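Local coordinates for antigen TpF1 (Treponema pallidum, PDB 2FJC), which binds ferric iron as a Dps-family mini-ferritin and probably oxidises and stores iron within a hollow shell of twelve subunits, at residues B[90-94]-B[95-99]; B[129-132]-B[133-137]; B[137-140]-B[141-145]. All coordinates share one frame; numbering follows the deposited sequence.

Contact 1: residues B[90-94]-B[95-99]; sequences AEETE and KEITI
The methylene chain of Lys95 folds back over the peptide group that precedes it, with Lys95 CD lying 3.6 Å from Glu94 C. The segment is the end of the long crossover connection of the ferritin-like four-helix bundle, where the chain leaves the short helix 80-86 and runs through strand 97-98 into helix 99-127. A bend at chi2 (66°) turns the lysine back along the chain, after which it is extended. NZ of Lys95 thereby comes to 3.7 Å from Thr93 O, but its salt bridge is with Glu82 of a neighbouring subunit, so the folded chain directs the ammonium group into a subunit interface.

On the inner side, the buried carboxylate of Glu92 bridges back to the loop's own backbone. Its OE2 accepts a weak hydrogen bond from the backbone N of Glu94 (3.3 Å, 158° at the hydrogen), while OE1 is gripped by Arg105 and the hydroxyl of Tyr35. With both oxygens engaged, the group probably remains an anion and ties the loop to helices 8-38 and 99-127.

Ile97 is the apolar counterpart. Its side chain is inserted toward Tyr35, Ala102 and Arg105, and its backbone bonds with His38, just ahead of strand 39-40, to which the short, weakly bonded strand 97-98 runs parallel. The side chain of Glu94 crosses that of Ile97 at about a right angle; its carboxylate also forms a long, weak ion pair with Arg105, which thus faces two acidic groups of this loop. Contact between the carboxylates and the isoleucine is loose: Glu94 OE2 stands 4.2 Å from Ile97 CG1, and Glu92 OE1 is 4.5 Å from Ile97 CD1.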
ATOM      1  N   ALA B  90      38.929  -9.117  11.142  1.00 36.65           N
ATOM      2  CA  ALA B  90      39.084  -9.287  12.572  1.00 36.53           C
ATOM      3  C   ALA B  90      37.796  -8.895  13.286  1.00 37.13           C
ATOM      4  O   ALA B  90      37.134  -7.917  12.913  1.00 35.52           O
ATOM      5  CB  ALA B  90      40.247  -8.426  13.070  1.00 34.68           C
ATOM      6  N   GLU B  91      37.440  -9.662  14.310  1.00 37.65           N
ATOM      7  CA  GLU B  91      36.246  -9.370  15.087  1.00 39.41           C
ATOM      8  C   GLU B  91      36.525  -8.208  16.036  1.00 40.73           C
ATOM      9  O   GLU B  91      37.665  -7.981  16.428  1.00 41.22           O
ATOM     10  CB  GLU B  91      35.812 -10.604  15.881  1.00 38.67           C
ATOM     11  CG  GLU B  91      35.391 -11.768  15.000  1.00 38.24           C
ATOM     12  CD  GLU B  91      34.487 -12.743  15.718  1.00 38.57           C
ATOM     13  OE1 GLU B  91      34.938 -13.379  16.692  1.00 40.98           O
ATOM     14  OE2 GLU B  91      33.314 -12.871  15.313  1.00 38.23           O
ATOM     15  N   GLU B  92      35.481  -7.460  16.380  1.00 42.87           N
ATOM     16  CA  GLU B  92      35.611  -6.333  17.287  1.00 44.05           C
ATOM     17  C   GLU B  92      35.554  -6.888  18.702  1.00 45.99           C
ATOM     18  O   GLU B  92      34.545  -7.451  19.117  1.00 44.87           O
ATOM     19  CB  GLU B  92      34.474  -5.335  17.073  1.00 42.98           C
ATOM     20  CG  GLU B  92      34.600  -4.102  17.925  1.00 43.61           C
ATOM     21  CD  GLU B  92      35.922  -3.386  17.707  1.00 45.32           C
ATOM     22  OE1 GLU B  92      36.084  -2.728  16.656  1.00 43.38           O
ATOM     23  OE2 GLU B  92      36.808  -3.495  18.584  1.00 46.06           O
ATOM     24  N   THR B  93      36.646  -6.727  19.440  1.00 49.04           N
ATOM     25  CA  THR B  93      36.719  -7.242  20.802  1.00 51.04           C
ATOM     26  C   THR B  93      36.293  -6.234  21.845  1.00 52.15           C
ATOM     27  O   THR B  93      35.880  -6.612  22.938  1.00 52.85           O
ATOM     28  CB  THR B  93      38.142  -7.701  21.154  1.00 50.22           C
ATOM     29  OG1 THR B  93      39.038  -6.592  21.018  1.00 49.82           O
ATOM     30  CG2 THR B  93      38.587  -8.838  20.235  1.00 49.41           C
ATOM     31  N   GLU B  94      36.393  -4.952  21.526  1.00 53.85           N
ATOM     32  CA  GLU B  94      36.001  -3.947  22.496  1.00 56.11           C
ATOM     33  C   GLU B  94      34.541  -3.550  22.386  1.00 57.52           C
ATOM     34  O   GLU B  94      33.922  -3.665  21.327  1.00 57.34           O
ATOM     35  CB  GLU B  94      36.884  -2.705  22.383  1.00 56.87           C
ATOM     36  CG  GLU B  94      36.794  -1.947  21.083  1.00 57.70           C
ATOM     37  CD  GLU B  94      37.838  -0.841  20.999  1.00 59.16           C
ATOM     38  OE1 GLU B  94      39.047  -1.161  21.056  1.00 58.07           O
ATOM     39  OE2 GLU B  94      37.449   0.344  20.880  1.00 59.19           O
ATOM     40  N   LYS B  95      33.995  -3.129  23.522  1.00 58.51           N
ATOM     41  CA  LYS B  95      32.617  -2.663  23.622  1.00 58.70           C
ATOM     42  C   LYS B  95      32.783  -1.189  23.938  1.00 58.92           C
ATOM     43  O   LYS B  95      33.893  -0.750  24.273  1.00 61.43           O
ATOM     44  CB  LYS B  95      31.883  -3.348  24.777  1.00 57.91           C
ATOM     45  CG  LYS B  95      31.233  -4.678  24.450  1.00 56.59           C
ATOM     46  CD  LYS B  95      32.246  -5.740  24.108  1.00 55.78           C
ATOM     47  CE  LYS B  95      31.583  -7.095  24.020  1.00 54.09           C
ATOM     48  NZ  LYS B  95      32.587  -8.167  23.790  1.00 55.28           N
ATOM     49  N   GLU B  96      31.701  -0.426  23.859  1.00 56.37           N
ATOM     50  CA  GLU B  96      31.788   1.002  24.122  1.00 54.64           C
ATOM     51  C   GLU B  96      32.809   1.590  23.154  1.00 51.74           C
ATOM     52  O   GLU B  96      34.011   1.518  23.376  1.00 50.90           O
ATOM     53  CB  GLU B  96      32.232   1.256  25.560  1.00 56.21           C
ATOM     54  CG  GLU B  96      32.373   2.722  25.894  1.00 59.50           C
ATOM     55  CD  GLU B  96      32.668   2.950  27.360  1.00 63.31           C
ATOM     56  OE1 GLU B  96      31.827   2.553  28.201  1.00 61.96           O
ATOM     57  OE2 GLU B  96      33.738   3.526  27.668  1.00 66.44           O
ATOM     58  N   ILE B  97      32.322   2.168  22.069  1.00 49.19           N
ATOM     59  CA  ILE B  97      33.204   2.739  21.077  1.00 45.97           C
ATOM     60  C   ILE B  97      32.649   4.037  20.517  1.00 44.25           C
ATOM     61  O   ILE B  97      31.438   4.235  20.424  1.00 44.07           O
ATOM     62  CB  ILE B  97      33.432   1.736  19.927  1.00 46.18           C
ATOM     63  CG1 ILE B  97      34.360   2.346  18.874  1.00 47.18           C
ATOM     64  CG2 ILE B  97      32.098   1.340  19.314  1.00 45.32           C
ATOM     65  CD1 ILE B  97      34.759   1.380  17.769  1.00 45.86           C
ATOM     66  N   THR B  98      33.565   4.919  20.159  1.00 42.13           N
ATOM     67  CA  THR B  98      33.250   6.211  19.588  1.00 40.87           C
ATOM     68  C   THR B  98      32.565   6.038  18.230  1.00 40.44           C
ATOM     69  O   THR B  98      32.817   5.063  17.529  1.00 40.51           O
ATOM     70  CB  THR B  98      34.573   6.989  19.435  1.00 39.60           C
ATOM     71  OG1 THR B  98      34.699   7.924  20.513  1.00 40.47           O
ATOM     72  CG2 THR B  98      34.650   7.686  18.121  1.00 38.51           C
ATOM     73  N   ILE B  99      31.705   6.983  17.860  1.00 39.24           N
ATOM     74  CA  ILE B  99      31.026   6.909  16.582  1.00 38.76           C
ATOM     75  C   ILE B  99      32.004   7.011  15.410  1.00 39.06           C
ATOM     76  O   ILE B  99      31.957   6.198  14.490  1.00 38.29           O
ATOM     77  CB  ILE B  99      29.949   8.008  16.464  1.00 39.30           C
ATOM     78  CG1 ILE B  99      28.726   7.609  17.307  1.00 39.23           C
ATOM     79  CG2 ILE B  99      29.567   8.223  14.995  1.00 39.63           C
ATOM     80  CD1 ILE B  99      27.577   8.612  17.280  1.00 39.82           C
TER

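Contact 2: residues B[129-132]-B[133-137]; sequences DAVT and DGIIT
Thr132 and Ile136, one helical turn apart, run alongside each other, both directed to the same flank of the helix, and form the closer of the two apolar pairs of this stretch. CD1 of Ile136 reaches back to 3.6 Å from CG2 of Thr132 and to 3.2 Å from Thr132 O. The reach comes from the bend at chi2 of Ile136 (67°), which folds the ethyl group back toward the start of the helix. Val131 and Ile135 are paired in the same manner but more loosely, with CG1 of Val131 3.9 Å from CD1 of Ile135. Both isoleucines are buried, Ile135 against Thr64 and Arg68 of helix 44-71 and Ile136 against Phe117 and Gln121 of helix 99-127.

The stretch is the first turns of helix 130-154, the last helix of the ferritin-like four-helix bundle, and Asp129 is its N-cap. OD1 of Asp129 accepts from the backbone N of Thr132 at 3.0 Å, and OD2 accepts from OG1 of the same threonine at 2.7 Å; both donors come from above the carboxylate plane. Arg68 adds a salt bridge to OD1 and a hydrogen bond to Thr132 OG1, so this buried carboxylate is held by a backbone amide, a hydroxyl and a guanidinium group, which should favour its charged form.

The face bearing Ala130, Asp133 and Gly134 is only partly buried, and in part covered by neighbouring subunits: Ala130 packs on Gln121 of one of them. Gly134 N donates to Ala130 O (2.9 Å). The side chain of Asp133, with CG anti to the backbone N (chi1 -172°), lies against Ala125 of helix 99-127, and its CB is 3.1 Å from Ala130 O.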
ATOM      1  N   ASP B 129      31.892 -16.351 -16.351  1.00 36.04           N
ATOM      2  CA  ASP B 129      30.851 -16.598 -15.353  1.00 35.67           C
ATOM      3  C   ASP B 129      30.059 -15.293 -15.184  1.00 34.50           C
ATOM      4  O   ASP B 129      30.210 -14.566 -14.196  1.00 33.39           O
ATOM      5  CB  ASP B 129      31.477 -17.020 -14.019  1.00 35.40           C
ATOM      6  CG  ASP B 129      30.434 -17.471 -13.002  1.00 38.79           C
ATOM      7  OD1 ASP B 129      29.236 -17.157 -13.201  1.00 36.15           O
ATOM      8  OD2 ASP B 129      30.812 -18.134 -11.998  1.00 38.47           O
ATOM      9  N   ALA B 130      29.213 -15.011 -16.170  1.00 33.91           N
ATOM     10  CA  ALA B 130      28.405 -13.799 -16.198  1.00 32.41           C
ATOM     11  C   ALA B 130      27.548 -13.606 -14.948  1.00 31.99           C
ATOM     12  O   ALA B 130      27.504 -12.507 -14.386  1.00 31.45           O
ATOM     13  CB  ALA B 130      27.529 -13.794 -17.456  1.00 30.01           C
ATOM     14  N   VAL B 131      26.881 -14.666 -14.505  1.00 30.05           N
ATOM     15  CA  VAL B 131      26.036 -14.580 -13.320  1.00 30.31           C
ATOM     16  C   VAL B 131      26.812 -14.142 -12.077  1.00 30.65           C
ATOM     17  O   VAL B 131      26.415 -13.206 -11.382  1.00 28.75           O
ATOM     18  CB  VAL B 131      25.337 -15.922 -13.027  1.00 30.15           C
ATOM     19  CG1 VAL B 131      24.687 -15.893 -11.658  1.00 26.67           C
ATOM     20  CG2 VAL B 131      24.291 -16.192 -14.085  1.00 29.74           C
ATOM     21  N   THR B 132      27.913 -14.819 -11.787  1.00 30.72           N
ATOM     22  CA  THR B 132      28.699 -14.448 -10.618  1.00 31.10           C
ATOM     23  C   THR B 132      29.197 -13.016 -10.773  1.00 30.96           C
ATOM     24  O   THR B 132      29.237 -12.250  -9.817  1.00 33.02           O
ATOM     25  CB  THR B 132      29.895 -15.382 -10.437  1.00 30.82           C
ATOM     26  OG1 THR B 132      29.420 -16.715 -10.228  1.00 31.44           O
ATOM     27  CG2 THR B 132      30.736 -14.947  -9.241  1.00 30.71           C
ATOM     28  N   ASP B 133      29.560 -12.658 -11.993  1.00 31.03           N
ATOM     29  CA  ASP B 133      30.052 -11.322 -12.294  1.00 31.31           C
ATOM     30  C   ASP B 133      29.006 -10.298 -11.865  1.00 30.86           C
ATOM     31  O   ASP B 133      29.293  -9.366 -11.124  1.00 30.59           O
ATOM     32  CB  ASP B 133      30.306 -11.214 -13.796  1.00 31.42           C
ATOM     33  CG  ASP B 133      30.995  -9.928 -14.190  1.00 33.85           C
ATOM     34  OD1 ASP B 133      31.008  -8.967 -13.385  1.00 34.07           O
ATOM     35  OD2 ASP B 133      31.514  -9.876 -15.332  1.00 37.07           O
ATOM     36  N   GLY B 134      27.783 -10.490 -12.344  1.00 32.12           N
ATOM     37  CA  GLY B 134      26.689  -9.591 -12.021  1.00 31.25           C
ATOM     38  C   GLY B 134      26.372  -9.525 -10.535  1.00 32.21           C
ATOM     39  O   GLY B 134      26.102  -8.451  -9.988  1.00 31.13           O
ATOM     40  N   ILE B 135      26.404 -10.671  -9.870  1.00 30.57           N
ATOM     41  CA  ILE B 135      26.138 -10.711  -8.451  1.00 31.12           C
ATOM     42  C   ILE B 135      27.188  -9.905  -7.679  1.00 33.44           C
ATOM     43  O   ILE B 135      26.839  -9.049  -6.864  1.00 34.24           O
ATOM     44  CB  ILE B 135      26.117 -12.170  -7.931  1.00 31.30           C
ATOM     45  CG1 ILE B 135      24.850 -12.875  -8.428  1.00 28.61           C
ATOM     46  CG2 ILE B 135      26.205 -12.197  -6.400  1.00 26.94           C
ATOM     47  CD1 ILE B 135      24.780 -14.350  -8.052  1.00 28.32           C
ATOM     48  N   ILE B 136      28.467 -10.170  -7.922  1.00 34.03           N
ATOM     49  CA  ILE B 136      29.506  -9.430  -7.211  1.00 34.81           C
ATOM     50  C   ILE B 136      29.486  -7.951  -7.568  1.00 34.36           C
ATOM     51  O   ILE B 136      29.625  -7.102  -6.694  1.00 34.35           O
ATOM     52  CB  ILE B 136      30.927 -10.008  -7.481  1.00 35.57           C
ATOM     53  CG1 ILE B 136      31.188 -11.177  -6.539  1.00 33.77           C
ATOM     54  CG2 ILE B 136      31.997  -8.955  -7.244  1.00 32.70           C
ATOM     55  CD1 ILE B 136      30.332 -12.333  -6.806  1.00 37.51           C
ATOM     56  N   THR B 137      29.305  -7.640  -8.845  1.00 33.95           N
ATOM     57  CA  THR B 137      29.273  -6.246  -9.268  1.00 34.69           C
ATOM     58  C   THR B 137      28.157  -5.464  -8.558  1.00 35.46           C
ATOM     59  O   THR B 137      28.351  -4.309  -8.188  1.00 34.91           O
ATOM     60  CB  THR B 137      29.087  -6.128 -10.802  1.00 33.20           C
ATOM     61  OG1 THR B 137      30.196  -6.748 -11.469  1.00 32.06           O
ATOM     62  CG2 THR B 137      29.009  -4.670 -11.218  1.00 30.79           C
TER

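Contact 3: residues B[137-140]-B[141-145]; sequences TDIL and RTLGK
This is a contact between successive turns within helix 130-154 of the ferritin-like four-helix bundle, apolar toward the other helices, with both apolar and charged groups at the subunit boundaries. Ile139 and Leu143 belong to the inner face. CG2 of Ile139 is 4.3 Å from CD1 of Leu143, a loose approach completed by Phe117 of helix 99-127, which touches both. Leu140 also rests on Phe117, and packs on Val131 of a neighbouring subunit.

The charged groups are Asp138 and Arg141. OD1 of Asp138 is 4.5 Å from NH2 of Arg141, but the oxygen stands off the plane of the guanidinium group, so this is a proximity of charges and not a salt bridge. Each instead has its salt bridge outside the chain, Arg141 NH1 with Asp138 of one neighbouring subunit and Asp138 OD2 with Arg141 of another. The bend at chi3 of Arg141 (-46°) turns its guanidinium group back toward the preceding turn, on the side of Asp138.

Ile139 O has two donors, the regular helical one from Leu143 N at 2.9 Å and a side-chain one. With its hydroxyl between the backbone N and the carbonyl carbon (chi1 72°), Thr142 donates from OG1 to Ile139 O at 3.0 Å.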
ATOM      1  N   THR B 137      29.305  -7.640  -8.845  1.00 33.95           N
ATOM      2  CA  THR B 137      29.273  -6.246  -9.268  1.00 34.69           C
ATOM      3  C   THR B 137      28.157  -5.464  -8.558  1.00 35.46           C
ATOM      4  O   THR B 137      28.351  -4.309  -8.188  1.00 34.91           O
ATOM      5  CB  THR B 137      29.087  -6.128 -10.802  1.00 33.20           C
ATOM      6  OG1 THR B 137      30.196  -6.748 -11.469  1.00 32.06           O
ATOM      7  CG2 THR B 137      29.009  -4.670 -11.218  1.00 30.79           C
ATOM      8  N   ASP B 138      26.992  -6.087  -8.371  1.00 35.41           N
ATOM      9  CA  ASP B 138      25.885  -5.414  -7.695  1.00 34.98           C
ATOM     10  C   ASP B 138      26.296  -5.069  -6.269  1.00 34.56           C
ATOM     11  O   ASP B 138      26.007  -3.987  -5.766  1.00 33.98           O
ATOM     12  CB  ASP B 138      24.631  -6.294  -7.654  1.00 35.86           C
ATOM     13  CG  ASP B 138      23.889  -6.333  -8.987  1.00 39.78           C
ATOM     14  OD1 ASP B 138      24.191  -5.494  -9.869  1.00 39.22           O
ATOM     15  OD2 ASP B 138      22.992  -7.199  -9.144  1.00 40.71           O
ATOM     16  N   ILE B 139      26.957  -6.014  -5.617  1.00 34.15           N
ATOM     17  CA  ILE B 139      27.426  -5.828  -4.258  1.00 33.90           C
ATOM     18  C   ILE B 139      28.509  -4.750  -4.248  1.00 34.39           C
ATOM     19  O   ILE B 139      28.534  -3.896  -3.372  1.00 35.70           O
ATOM     20  CB  ILE B 139      27.981  -7.144  -3.712  1.00 32.57           C
ATOM     21  CG1 ILE B 139      26.835  -8.153  -3.569  1.00 30.45           C
ATOM     22  CG2 ILE B 139      28.682  -6.905  -2.392  1.00 31.68           C
ATOM     23  CD1 ILE B 139      27.289  -9.576  -3.220  1.00 30.43           C
ATOM     24  N   LEU B 140      29.392  -4.797  -5.236  1.00 33.95           N
ATOM     25  CA  LEU B 140      30.460  -3.823  -5.370  1.00 32.88           C
ATOM     26  C   LEU B 140      29.859  -2.413  -5.494  1.00 33.93           C
ATOM     27  O   LEU B 140      30.405  -1.444  -4.963  1.00 32.73           O
ATOM     28  CB  LEU B 140      31.283  -4.147  -6.617  1.00 32.51           C
ATOM     29  CG  LEU B 140      32.779  -4.467  -6.573  1.00 33.34           C
ATOM     30  CD1 LEU B 140      33.260  -4.838  -5.179  1.00 32.93           C
ATOM     31  CD2 LEU B 140      33.027  -5.594  -7.568  1.00 30.10           C
ATOM     32  N   ARG B 141      28.736  -2.296  -6.194  1.00 34.27           N
ATOM     33  CA  ARG B 141      28.107  -1.000  -6.362  1.00 36.15           C
ATOM     34  C   ARG B 141      27.611  -0.452  -5.031  1.00 36.85           C
ATOM     35  O   ARG B 141      27.852   0.713  -4.727  1.00 36.08           O
ATOM     36  CB  ARG B 141      26.943  -1.066  -7.353  1.00 37.75           C
ATOM     37  CG  ARG B 141      26.367   0.314  -7.669  1.00 42.76           C
ATOM     38  CD  ARG B 141      25.145   0.272  -8.593  1.00 45.68           C
ATOM     39  NE  ARG B 141      25.336  -0.618  -9.738  1.00 49.32           N
ATOM     40  CZ  ARG B 141      24.595  -0.581 -10.845  1.00 50.34           C
ATOM     41  NH1 ARG B 141      23.614   0.309 -10.959  1.00 49.02           N
ATOM     42  NH2 ARG B 141      24.827  -1.440 -11.832  1.00 49.66           N
ATOM     43  N   THR B 142      26.936  -1.275  -4.229  1.00 36.30           N
ATOM     44  CA  THR B 142      26.447  -0.775  -2.951  1.00 37.99           C
ATOM     45  C   THR B 142      27.612  -0.480  -1.995  1.00 38.17           C
ATOM     46  O   THR B 142      27.539   0.453  -1.189  1.00 39.33           O
ATOM     47  CB  THR B 142      25.439  -1.749  -2.279  1.00 38.14           C
ATOM     48  OG1 THR B 142      26.130  -2.903  -1.799  1.00 42.91           O
ATOM     49  CG2 THR B 142      24.374  -2.182  -3.266  1.00 36.17           C
ATOM     50  N   LEU B 143      28.690  -1.259  -2.080  1.00 37.14           N
ATOM     51  CA  LEU B 143      29.849  -1.015  -1.226  1.00 36.05           C
ATOM     52  C   LEU B 143      30.484   0.321  -1.595  1.00 35.68           C
ATOM     53  O   LEU B 143      30.859   1.098  -0.730  1.00 34.34           O
ATOM     54  CB  LEU B 143      30.897  -2.115  -1.380  1.00 34.25           C
ATOM     55  CG  LEU B 143      30.719  -3.384  -0.552  1.00 35.49           C
ATOM     56  CD1 LEU B 143      31.795  -4.369  -0.939  1.00 36.89           C
ATOM     57  CD2 LEU B 143      30.801  -3.067   0.930  1.00 35.14           C
ATOM     58  N   GLY B 144      30.591   0.581  -2.891  1.00 34.82           N
ATOM     59  CA  GLY B 144      31.193   1.815  -3.344  1.00 35.87           C
ATOM     60  C   GLY B 144      30.452   3.028  -2.842  1.00 37.38           C
ATOM     61  O   GLY B 144      31.060   4.019  -2.447  1.00 37.65           O
ATOM     62  N   LYS B 145      29.129   2.953  -2.852  1.00 38.29           N
ATOM     63  CA  LYS B 145      28.329   4.065  -2.394  1.00 38.88           C
ATOM     64  C   LYS B 145      28.509   4.252  -0.888  1.00 37.63           C
ATOM     65  O   LYS B 145      28.670   5.384  -0.420  1.00 36.86           O
ATOM     66  CB  LYS B 145      26.854   3.845  -2.737  1.00 41.01           C
ATOM     67  CG  LYS B 145      25.988   5.068  -2.482  1.00 45.58           C
ATOM     68  CD  LYS B 145      24.565   4.877  -3.000  1.00 50.73           C
ATOM     69  CE  LYS B 145      23.740   6.166  -2.886  1.00 53.97           C
ATOM     70  NZ  LYS B 145      24.335   7.286  -3.692  1.00 56.82           N
TER

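Contacts 2 and 3 are consecutive on helix 130-154, sharing Thr137, with centres about 12 Å apart. Contact 1 belongs to the crossover loop, its centre about 33 Å from that of contact 2 and 25 Å from that of contact 3. The two helical contacts also meet between subunits: residues 129-137 pack on contact 3 of one neighbouring copy, and residues 137-145 on contact 2 of another, consistent with a three-fold axis. Bound iron(III) lies about 12 Å from the side chain of Ile135 and about 13 Å from that of Ile139. Lys145 bridges to Glu67 of a neighbouring subunit; Glu67, with Asp63, binds iron.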